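Local coordinates for putative Outer membrane protein (Helicobacter pylori, PDB 6GW5) that probably binds host glycans as the SabA adhesin, the construct being the adhesin domain of this outer membrane protein, at residues K6-N9 and E10-Q14; L15-Y18 and L19-A23; T358-N361 and A362-L365; S366-I369 and S370-P373. All coordinates share one frame; numbering follows the deposited sequence.

Contact 1 (K6-N9 and E10-Q14)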
loop_
_atom_site.group_PDB
_atom_site.type_symbol
_atom_site.label_atom_id
_atom_site.label_comp_id
_atom_site.label_asym_id
_atom_site.label_seq_id
_atom_site.Cartn_x
_atom_site.Cartn_y
_atom_site.Cartn_z
ATOM N N LYS A 6 12.379 -22.546 -41.600
ATOM C CA LYS A 6 11.453 -22.420 -40.470
ATOM C C LYS A 6 11.843 -23.278 -39.284
ATOM O O LYS A 6 11.794 -22.808 -38.164
ATOM C CB LYS A 6 10.003 -22.750 -40.857
ATOM C CG LYS A 6 9.350 -21.665 -41.699
ATOM C CD LYS A 6 7.962 -21.244 -41.173
ATOM C CE LYS A 6 7.661 -19.742 -41.414
ATOM N NZ LYS A 6 6.325 -19.449 -42.028
ATOM N N ASN A 7 12.242 -24.520 -39.535
ATOM C CA ASN A 7 12.680 -25.408 -38.464
ATOM C C ASN A 7 13.904 -24.849 -37.744
ATOM O O ASN A 7 13.980 -24.833 -36.517
ATOM C CB ASN A 7 13.020 -26.781 -39.015
ATOM C CG ASN A 7 13.301 -27.784 -37.915
ATOM O OD1 ASN A 7 12.491 -27.972 -37.013
ATOM N ND2 ASN A 7 14.471 -28.400 -37.959
ATOM N N LEU A 8 14.843 -24.351 -38.532
ATOM C CA LEU A 8 16.067 -23.781 -38.009
ATOM C C LEU A 8 15.792 -22.531 -37.158
ATOM O O LEU A 8 16.457 -22.291 -36.140
ATOM C CB LEU A 8 16.994 -23.418 -39.182
ATOM C CG LEU A 8 18.497 -23.336 -38.922
ATOM C CD1 LEU A 8 19.055 -24.733 -38.706
ATOM C CD2 LEU A 8 19.231 -22.661 -40.074
ATOM N N ASN A 9 14.870 -21.710 -37.642
ATOM C CA ASN A 9 14.563 -20.428 -37.037
ATOM C C ASN A 9 13.916 -20.607 -35.685
ATOM O O ASN A 9 14.133 -19.801 -34.795
ATOM C CB ASN A 9 13.646 -19.617 -37.957
ATOM C CG ASN A 9 13.163 -18.320 -37.323
ATOM O OD1 ASN A 9 13.920 -17.354 -37.176
ATOM N ND2 ASN A 9 11.905 -18.297 -36.939
ATOM N N GLU A 10 13.130 -21.657 -35.517
ATOM C CA GLU A 10 12.471 -21.829 -34.232
ATOM C C GLU A 10 13.360 -22.627 -33.268
ATOM O O GLU A 10 13.230 -22.474 -32.054
ATOM C CB GLU A 10 11.000 -22.296 -34.304
ATOM C CG GLU A 10 10.569 -23.309 -35.376
ATOM C CD GLU A 10 10.884 -24.742 -34.983
ATOM O OE1 GLU A 10 10.019 -25.635 -35.178
ATOM O OE2 GLU A 10 11.972 -24.990 -34.435
ATOM N N LYS A 11 14.233 -23.473 -33.810
ATOM C CA LYS A 11 15.260 -24.099 -32.999
ATOM C C LYS A 11 16.226 -23.028 -32.504
ATOM O O LYS A 11 16.630 -23.029 -31.326
ATOM C CB LYS A 11 15.953 -25.223 -33.765
ATOM C CG LYS A 11 15.008 -26.399 -33.918
ATOM C CD LYS A 11 15.660 -27.725 -34.243
ATOM C CE LYS A 11 14.661 -28.815 -33.786
ATOM N NZ LYS A 11 15.105 -30.231 -33.871
ATOM N N TYR A 12 16.550 -22.078 -33.375
ATOM C CA TYR A 12 17.442 -21.002 -32.979
ATOM C C TYR A 12 16.793 -20.182 -31.887
ATOM O O TYR A 12 17.433 -19.872 -30.896
ATOM C CB TYR A 12 17.848 -20.096 -34.157
ATOM C CG TYR A 12 18.918 -20.613 -35.115
ATOM C CD1 TYR A 12 19.627 -21.794 -34.882
ATOM C CD2 TYR A 12 19.222 -19.891 -36.275
ATOM C CE1 TYR A 12 20.595 -22.244 -35.776
ATOM C CE2 TYR A 12 20.184 -20.337 -37.180
ATOM C CZ TYR A 12 20.884 -21.511 -36.927
ATOM O OH TYR A 12 21.839 -21.964 -37.824
ATOM N N GLU A 13 15.530 -19.833 -32.079
ATOM C CA GLU A 13 14.855 -18.957 -31.143
ATOM C C GLU A 13 14.715 -19.652 -29.791
ATOM O O GLU A 13 14.767 -19.033 -28.752
ATOM C CB GLU A 13 13.521 -18.473 -31.711
ATOM C CG GLU A 13 13.096 -17.139 -31.128
ATOM C CD GLU A 13 11.608 -16.809 -31.246
ATOM O OE1 GLU A 13 11.371 -15.634 -31.577
ATOM O OE2 GLU A 13 10.682 -17.655 -31.011
ATOM N N GLN A 14 14.615 -20.961 -29.824
ATOM C CA GLN A 14 14.469 -21.725 -28.610
ATOM C C GLN A 14 15.780 -21.866 -27.834
ATOM O O GLN A 14 15.790 -21.843 -26.612
ATOM C CB GLN A 14 13.908 -23.114 -28.908
ATOM C CG GLN A 14 12.667 -23.429 -28.116
ATOM C CD GLN A 14 12.958 -24.090 -26.822
ATOM O OE1 GLN A 14 13.566 -25.133 -26.837
ATOM N NE2 GLN A 14 12.537 -23.516 -25.713
#

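Contact 2 (L15-Y18 and L19-A23)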
loop_
_atom_site.group_PDB
_atom_site.type_symbol
_atom_site.label_atom_id
_atom_site.label_comp_id
_atom_site.label_asym_id
_atom_site.label_seq_id
_atom_site.Cartn_x
_atom_site.Cartn_y
_atom_site.Cartn_z
ATOM N N LEU A 15 16.874 -22.060 -28.548
ATOM C CA LEU A 15 18.168 -22.152 -27.906
ATOM C C LEU A 15 18.503 -20.807 -27.243
ATOM O O LEU A 15 19.002 -20.734 -26.121
ATOM C CB LEU A 15 19.233 -22.545 -28.924
ATOM C CG LEU A 15 20.684 -22.500 -28.432
ATOM C CD1 LEU A 15 20.924 -23.461 -27.286
ATOM C CD2 LEU A 15 21.641 -22.818 -29.571
ATOM N N SER A 16 18.233 -19.748 -27.981
ATOM C CA SER A 16 18.442 -18.398 -27.530
ATOM C C SER A 16 17.658 -18.136 -26.281
ATOM O O SER A 16 18.151 -17.494 -25.371
ATOM C CB SER A 16 18.010 -17.428 -28.607
ATOM O OG SER A 16 18.217 -16.108 -28.172
ATOM N N GLN A 17 16.437 -18.640 -26.242
ATOM C CA GLN A 17 15.666 -18.466 -25.050
ATOM C C GLN A 17 16.282 -19.274 -23.914
ATOM O O GLN A 17 16.412 -18.749 -22.830
ATOM C CB GLN A 17 14.134 -18.554 -25.262
ATOM C CG GLN A 17 13.360 -19.605 -24.468
ATOM C CD GLN A 17 13.416 -19.514 -22.936
ATOM O OE1 GLN A 17 13.719 -20.524 -22.327
ATOM N NE2 GLN A 17 13.138 -18.361 -22.321
ATOM N N TYR A 18 16.718 -20.505 -24.150
ATOM C CA TYR A 18 17.328 -21.286 -23.041
ATOM C C TYR A 18 18.533 -20.535 -22.456
ATOM O O TYR A 18 18.787 -20.583 -21.247
ATOM C CB TYR A 18 17.774 -22.688 -23.475
ATOM C CG TYR A 18 16.692 -23.720 -23.788
ATOM C CD1 TYR A 18 15.539 -23.854 -22.994
ATOM C CD2 TYR A 18 16.874 -24.637 -24.841
ATOM C CE1 TYR A 18 14.579 -24.817 -23.279
ATOM C CE2 TYR A 18 15.940 -25.619 -25.112
ATOM C CZ TYR A 18 14.793 -25.700 -24.339
ATOM O OH TYR A 18 13.846 -26.661 -24.639
ATOM N N LEU A 19 19.292 -19.888 -23.334
ATOM C CA LEU A 19 20.494 -19.183 -22.920
ATOM C C LEU A 19 20.145 -17.947 -22.115
ATOM O O LEU A 19 20.861 -17.577 -21.215
ATOM C CB LEU A 19 21.335 -18.803 -24.122
ATOM C CG LEU A 19 21.843 -19.986 -24.949
ATOM C CD1 LEU A 19 22.608 -19.500 -26.176
ATOM C CD2 LEU A 19 22.712 -20.955 -24.155
ATOM N N ASN A 20 19.063 -17.284 -22.439
ATOM C CA ASN A 20 18.685 -16.121 -21.661
ATOM C C ASN A 20 18.256 -16.544 -20.308
ATOM O O ASN A 20 18.514 -15.858 -19.336
ATOM C CB ASN A 20 17.569 -15.354 -22.340
ATOM C CG ASN A 20 18.086 -14.437 -23.432
ATOM O OD1 ASN A 20 18.158 -14.808 -24.559
ATOM N ND2 ASN A 20 18.485 -13.257 -23.064
ATOM N N GLN A 21 17.585 -17.696 -20.279
ATOM C CA GLN A 21 17.038 -18.296 -19.077
ATOM C C GLN A 21 18.200 -18.675 -18.149
ATOM O O GLN A 21 18.191 -18.389 -16.970
ATOM C CB GLN A 21 16.193 -19.533 -19.489
ATOM C CG GLN A 21 15.321 -20.132 -18.415
ATOM C CD GLN A 21 14.039 -19.348 -18.118
ATOM O OE1 GLN A 21 13.586 -18.483 -18.903
ATOM N NE2 GLN A 21 13.430 -19.665 -17.002
ATOM N N VAL A 22 19.207 -19.326 -18.692
ATOM C CA VAL A 22 20.298 -19.703 -17.863
ATOM C C VAL A 22 20.957 -18.475 -17.246
ATOM O O VAL A 22 21.241 -18.469 -16.046
ATOM C CB VAL A 22 21.302 -20.531 -18.661
ATOM C CG1 VAL A 22 22.625 -20.658 -17.895
ATOM C CG2 VAL A 22 20.691 -21.895 -18.959
ATOM N N ALA A 23 21.189 -17.439 -18.057
ATOM C CA ALA A 23 21.796 -16.194 -17.558
ATOM C C ALA A 23 21.009 -15.564 -16.394
ATOM O O ALA A 23 21.598 -15.039 -15.419
ATOM C CB ALA A 23 21.931 -15.176 -18.679
#

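Contact 3 (T358-N361 and A362-L365)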
loop_
_atom_site.group_PDB
_atom_site.type_symbol
_atom_site.label_atom_id
_atom_site.label_comp_id
_atom_site.label_asym_id
_atom_site.label_seq_id
_atom_site.Cartn_x
_atom_site.Cartn_y
_atom_site.Cartn_z
ATOM N N THR A 358 17.402 -26.746 -17.897
ATOM C CA THR A 358 17.574 -25.817 -18.977
ATOM C C THR A 358 18.948 -25.936 -19.664
ATOM O O THR A 358 19.056 -25.756 -20.855
ATOM C CB THR A 358 17.313 -24.393 -18.487
ATOM O OG1 THR A 358 15.990 -24.332 -17.955
ATOM C CG2 THR A 358 17.418 -23.381 -19.629
ATOM N N TYR A 359 19.980 -26.267 -18.913
ATOM C CA TYR A 359 21.277 -26.453 -19.493
ATOM C C TYR A 359 21.264 -27.668 -20.367
ATOM O O TYR A 359 21.761 -27.636 -21.491
ATOM C CB TYR A 359 22.312 -26.622 -18.393
ATOM C CG TYR A 359 23.595 -27.307 -18.824
ATOM C CD1 TYR A 359 24.434 -26.747 -19.766
ATOM C CD2 TYR A 359 23.969 -28.521 -18.243
ATOM C CE1 TYR A 359 25.614 -27.390 -20.141
ATOM C CE2 TYR A 359 25.151 -29.159 -18.585
ATOM C CZ TYR A 359 25.972 -28.586 -19.537
ATOM O OH TYR A 359 27.157 -29.197 -19.872
ATOM N N ASN A 360 20.766 -28.767 -19.803
ATOM C CA ASN A 360 20.654 -30.022 -20.525
ATOM C C ASN A 360 19.846 -29.872 -21.801
ATOM O O ASN A 360 20.314 -30.239 -22.877
ATOM C CB ASN A 360 20.151 -31.103 -19.618
ATOM C CG ASN A 360 21.274 -31.685 -18.784
ATOM O OD1 ASN A 360 22.220 -32.290 -19.290
ATOM N ND2 ASN A 360 21.206 -31.472 -17.523
ATOM N N ASN A 361 18.717 -29.182 -21.704
ATOM C CA ASN A 361 17.928 -28.869 -22.892
ATOM C C ASN A 361 18.715 -28.098 -23.901
ATOM O O ASN A 361 18.643 -28.387 -25.080
ATOM C CB ASN A 361 16.617 -28.127 -22.568
ATOM C CG ASN A 361 15.600 -29.025 -21.868
ATOM O OD1 ASN A 361 15.537 -30.241 -22.077
ATOM N ND2 ASN A 361 14.822 -28.435 -21.024
ATOM N N ALA A 362 19.471 -27.122 -23.426
ATOM C CA ALA A 362 20.243 -26.287 -24.331
ATOM C C ALA A 362 21.356 -27.079 -24.991
ATOM O O ALA A 362 21.610 -26.895 -26.169
ATOM C CB ALA A 362 20.788 -25.091 -23.612
ATOM N N LYS A 363 21.972 -27.986 -24.238
ATOM C CA LYS A 363 23.106 -28.786 -24.720
ATOM C C LYS A 363 22.642 -29.787 -25.808
ATOM O O LYS A 363 23.239 -29.872 -26.870
ATOM C CB LYS A 363 23.711 -29.496 -23.511
ATOM C CG LYS A 363 24.913 -30.456 -23.661
ATOM C CD LYS A 363 25.143 -31.204 -22.335
ATOM C CE LYS A 363 26.580 -31.508 -21.898
ATOM N NZ LYS A 363 27.191 -32.648 -22.639
ATOM N N ASN A 364 21.520 -30.461 -25.555
ATOM C CA ASN A 364 20.907 -31.396 -26.492
ATOM C C ASN A 364 20.385 -30.709 -27.724
ATOM O O ASN A 364 20.591 -31.181 -28.834
ATOM C CB ASN A 364 19.757 -32.159 -25.845
ATOM C CG ASN A 364 20.222 -33.078 -24.734
ATOM O OD1 ASN A 364 21.326 -33.637 -24.781
ATOM N ND2 ASN A 364 19.379 -33.241 -23.709
ATOM N N LEU A 365 19.756 -29.569 -27.540
ATOM C CA LEU A 365 19.274 -28.786 -28.668
ATOM C C LEU A 365 20.441 -28.289 -29.564
ATOM O O LEU A 365 20.366 -28.356 -30.793
ATOM C CB LEU A 365 18.414 -27.603 -28.181
ATOM C CG LEU A 365 17.795 -26.714 -29.257
ATOM C CD1 LEU A 365 17.062 -27.561 -30.277
ATOM C CD2 LEU A 365 16.845 -25.722 -28.633
#

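Contact 4 (S366-I369 and S370-P373)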
loop_
_atom_site.group_PDB
_atom_site.type_symbol
_atom_site.label_atom_id
_atom_site.label_comp_id
_atom_site.label_asym_id
_atom_site.label_seq_id
_atom_site.Cartn_x
_atom_site.Cartn_y
_atom_site.Cartn_z
ATOM N N SER A 366 21.518 -27.817 -28.952
ATOM C CA SER A 366 22.686 -27.382 -29.749
ATOM C C SER A 366 23.310 -28.547 -30.563
ATOM O O SER A 366 23.896 -28.319 -31.610
ATOM C CB SER A 366 23.765 -26.722 -28.860
ATOM O OG SER A 366 24.626 -27.685 -28.299
ATOM N N GLN A 367 23.178 -29.769 -30.062
ATOM C CA GLN A 367 23.684 -30.928 -30.743
ATOM C C GLN A 367 22.777 -31.297 -31.877
ATOM O O GLN A 367 23.262 -31.630 -32.962
ATOM C CB GLN A 367 23.817 -32.100 -29.794
ATOM C CG GLN A 367 25.035 -31.930 -28.911
ATOM C CD GLN A 367 25.090 -32.895 -27.745
ATOM O OE1 GLN A 367 25.883 -32.709 -26.839
ATOM N NE2 GLN A 367 24.241 -33.915 -27.748
ATOM N N GLU A 368 21.468 -31.229 -31.642
ATOM C CA GLU A 368 20.524 -31.460 -32.726
ATOM C C GLU A 368 20.726 -30.442 -33.828
ATOM O O GLU A 368 20.724 -30.793 -34.985
ATOM C CB GLU A 368 19.059 -31.492 -32.266
ATOM C CG GLU A 368 18.693 -32.644 -31.309
ATOM C CD GLU A 368 19.105 -34.085 -31.709
ATOM O OE1 GLU A 368 18.980 -34.503 -32.877
ATOM O OE2 GLU A 368 19.525 -34.846 -30.810
ATOM N N ILE A 369 20.981 -29.198 -33.466
ATOM C CA ILE A 369 21.274 -28.163 -34.453
ATOM C C ILE A 369 22.533 -28.488 -35.258
ATOM O O ILE A 369 22.528 -28.378 -36.474
ATOM C CB ILE A 369 21.407 -26.781 -33.790
ATOM C CG1 ILE A 369 20.015 -26.290 -33.357
ATOM C CG2 ILE A 369 22.026 -25.773 -34.755
ATOM C CD1 ILE A 369 20.013 -25.047 -32.480
ATOM N N SER A 370 23.594 -28.893 -34.570
ATOM C CA SER A 370 24.883 -29.166 -35.202
ATOM C C SER A 370 24.762 -30.214 -36.297
ATOM O O SER A 370 25.413 -30.102 -37.335
ATOM C CB SER A 370 25.927 -29.610 -34.165
ATOM O OG SER A 370 26.338 -28.494 -33.375
ATOM N N LYS A 371 23.885 -31.196 -36.078
ATOM C CA LYS A 371 23.651 -32.297 -37.027
ATOM C C LYS A 371 22.758 -31.944 -38.234
ATOM O O LYS A 371 22.361 -32.835 -38.984
ATOM C CB LYS A 371 23.033 -33.496 -36.298
ATOM C CG LYS A 371 23.917 -34.168 -35.262
ATOM C CD LYS A 371 23.083 -35.256 -34.548
ATOM C CE LYS A 371 23.804 -36.109 -33.497
ATOM N NZ LYS A 371 23.545 -35.694 -32.069
ATOM N N LEU A 372 22.447 -30.667 -38.432
ATOM C CA LEU A 372 21.680 -30.228 -39.587
ATOM C C LEU A 372 22.654 -29.703 -40.617
ATOM O O LEU A 372 23.442 -28.804 -40.302
ATOM C CB LEU A 372 20.692 -29.171 -39.140
ATOM C CG LEU A 372 19.617 -29.812 -38.215
ATOM C CD1 LEU A 372 18.596 -28.854 -37.583
ATOM C CD2 LEU A 372 18.902 -30.976 -38.901
ATOM N N PRO A 373 22.644 -30.299 -41.831
ATOM C CA PRO A 373 23.608 -29.842 -42.846
ATOM C C PRO A 373 23.438 -28.364 -43.218
ATOM O O PRO A 373 24.420 -27.662 -43.431
ATOM C CB PRO A 373 23.349 -30.755 -44.057
ATOM C CG PRO A 373 22.100 -31.524 -43.772
ATOM C CD PRO A 373 21.693 -31.307 -42.343
#

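Contact 1 (K6-N9 and E10-Q14)
Each backbone N-H of Glu10, Lys11, Tyr12 and Glu13 reaches back four residues, to the carbonyls of Lys6, Asn7, Leu8 and Asn9, as expected for an uninterrupted alpha-helix. The Lys11 N to Asn7 O bond, at 3.0 Å, is a fair sample of the set. One turn carries the side-chain contact proper. Leu8 and Tyr12 lie alongside each other and point the same way, and the leucine branch point sits over one face of the phenol ring, its CG 3.9 Å from the Tyr12 ring centroid and only 24° off the ring normal. It rides toward the hydroxyl end, with Leu8 CG 3.6 Å from Tyr12 CZ, a CH-pi contact. Tyr12 gets its ring there because CG is turned beside its own backbone N (chi1 -78°), which also lays the base of the ring over the Leu8 carbonyl. On the neighbouring flank, the straight aliphatic chain of Lys11 passes the Asn7 amide, its CD 4.0 Å from Asn7 ND2. The Tyr12 hydroxyl looks elsewhere, to a hydrogen bond with Asn375, while Leu409 and Leu413 of helix 403-415 pack against the same tyrosine. Chemically the helix is split here: Leu8 and Tyr12 make a greasy stripe buried among its neighbours, with the phenol oxygen satisfied from outside, whereas Lys6, Glu10 and Glu13 put their charges on the exposed side.

Contact 2 (L15-Y18 and L19-A23)
Gln17 and Gln21, one helical turn apart, run side by side in the same direction, with their amide planes turned 48° against each other. Gln17 presents NE2 to the carbonyl oxygen of the other amide. The bond from Gln17 NE2 to Gln21 OE1 is nearly straight at 169°, but at 3.4 Å it is weak. Gln21 sets CG opposite its backbone N (chi1 -168°) and then bends at chi2, which brings OE1 beside Gln17. Its NE2 meanwhile donates to the carboxylate of Glu354 on helix 348-370, which would probably help fix which way round the Gln21 amide sits. On the far flank from these glutamines, Leu15 and Leu19 follow each other along the helix, with Leu15 CG 4.2 Å from Leu19 CD1. Together with Leu8, Tyr12 and Val22 these leucines recur at alternating steps of four and three, the heptad spacing that fits the coiled coil predicted for this helix, 3-32. Leu409 and Ile383 meet that stripe from other parts of the chain. Between the glutamines and the leucines, Tyr18 lays its ring on Thr358, Asn361 and Leu365 of helix 348-370. Its carbonyl stays behind to serve the turn, accepting from Val22 N at 2.9 Å, and Val22 CG2 leans against the same oxygen, 3.3 Å from Tyr18 O.

Contact 3 (T358-N361 and A362-L365)
Tyr359 and Lys363 both swing their CG away from the backbone N (chi1 159° and 179°), and the lysine chain runs out extended through CD, so that CD and CE pass the hydroxyl end of the ring; the bend at chi4 places only NZ. This is a side-chain contact from residue i to i+4 on one turn of helix 348-370, which packs against helix 3-32 in the helical stem of the adhesin domain. The two side chains cross at a slant. Lys363 CD lies 3.9 Å from Tyr359 CZ and Lys363 CE 3.8 Å from the same carbon, while the nearest approach of the pair is from Lys363 CE to the Tyr359 hydroxyl oxygen. The methylenes thus lie against the hydroxyl end of the phenol. Tyr399 stacks with the phenol and probably helps hold its tilt; Ile383 also touches it. Round the helix from this pair, the polar end of Thr358 is satisfied within its own helix by a bond from OG1 to the carbonyl of Glu354. The same residue faces helix 3-32, where its side chain packs against Val22. Small Ala362 keeps close to the backbone, its CB 3.3 Å from Thr358 O, and touches Ile383 as well. Underneath, all four backbone bonds of the turn are made. The straightest joins Asn364 N to Asn360 O, 2.9 Å long with 173° at the hydrogen.

Contact 4 (S366-I369 and S370-P373)
Lys371 folds back along Gln367 and Glu368 at the point where helix 348-370 gives out. Its CB stands 3.8 Å from both Gln367 O and Glu368 O. CG, turned beside the lysine's own backbone N (chi1 -66°), closes to 3.5 Å from Gln367 O, and CD follows at 4.0 Å from that oxygen. The chain runs straight as far as CE and then bends, which brings NZ back to within 4.3 Å of Glu368 OE2, too far for a salt bridge, and equally near Gln367 CB. Lys371 is the first residue to leave helical backbone angles, yet its N still bonds to Gln367 O at 3.2 Å. One residue on, the reach shortens: Leu372 N bonds to Ile369 O at 3.0 Å, three residues back, and comes from above the carbonyl plane. Leu372 turns its CB toward the last turn, 3.3 Å from Ile369 O, while Ile369 packs on Tyr12 and Leu15 of helix 3-32. The ammonium group thus lies near both a carboxylate and the carbonyl end of the helix, and probably gains a modest electrostatic attraction from each where the helix stops.

How the contacts relate
Starting at the N terminus, contact 1 and then contact 2 follow directly along helix 3-32; over three hundred residues later, contacts 3 and 4 follow one another down helix 348-370 into the loop beyond it. All four are local, so none closes a long loop, and they run in series without nesting or crossing. The helices lie antiparallel: contact 4 sits beside contact 1, centres about 11 Å apart, and contact 3 beside contact 2, about 10 Å. Leu8 meets Leu372 between contacts 1 and 4, and Leu365 of contact 3 reaches Gln14. Early and late parts of the chain are thereby joined in one stem, consistent with an adhesin domain inserted into an interrupted barrel.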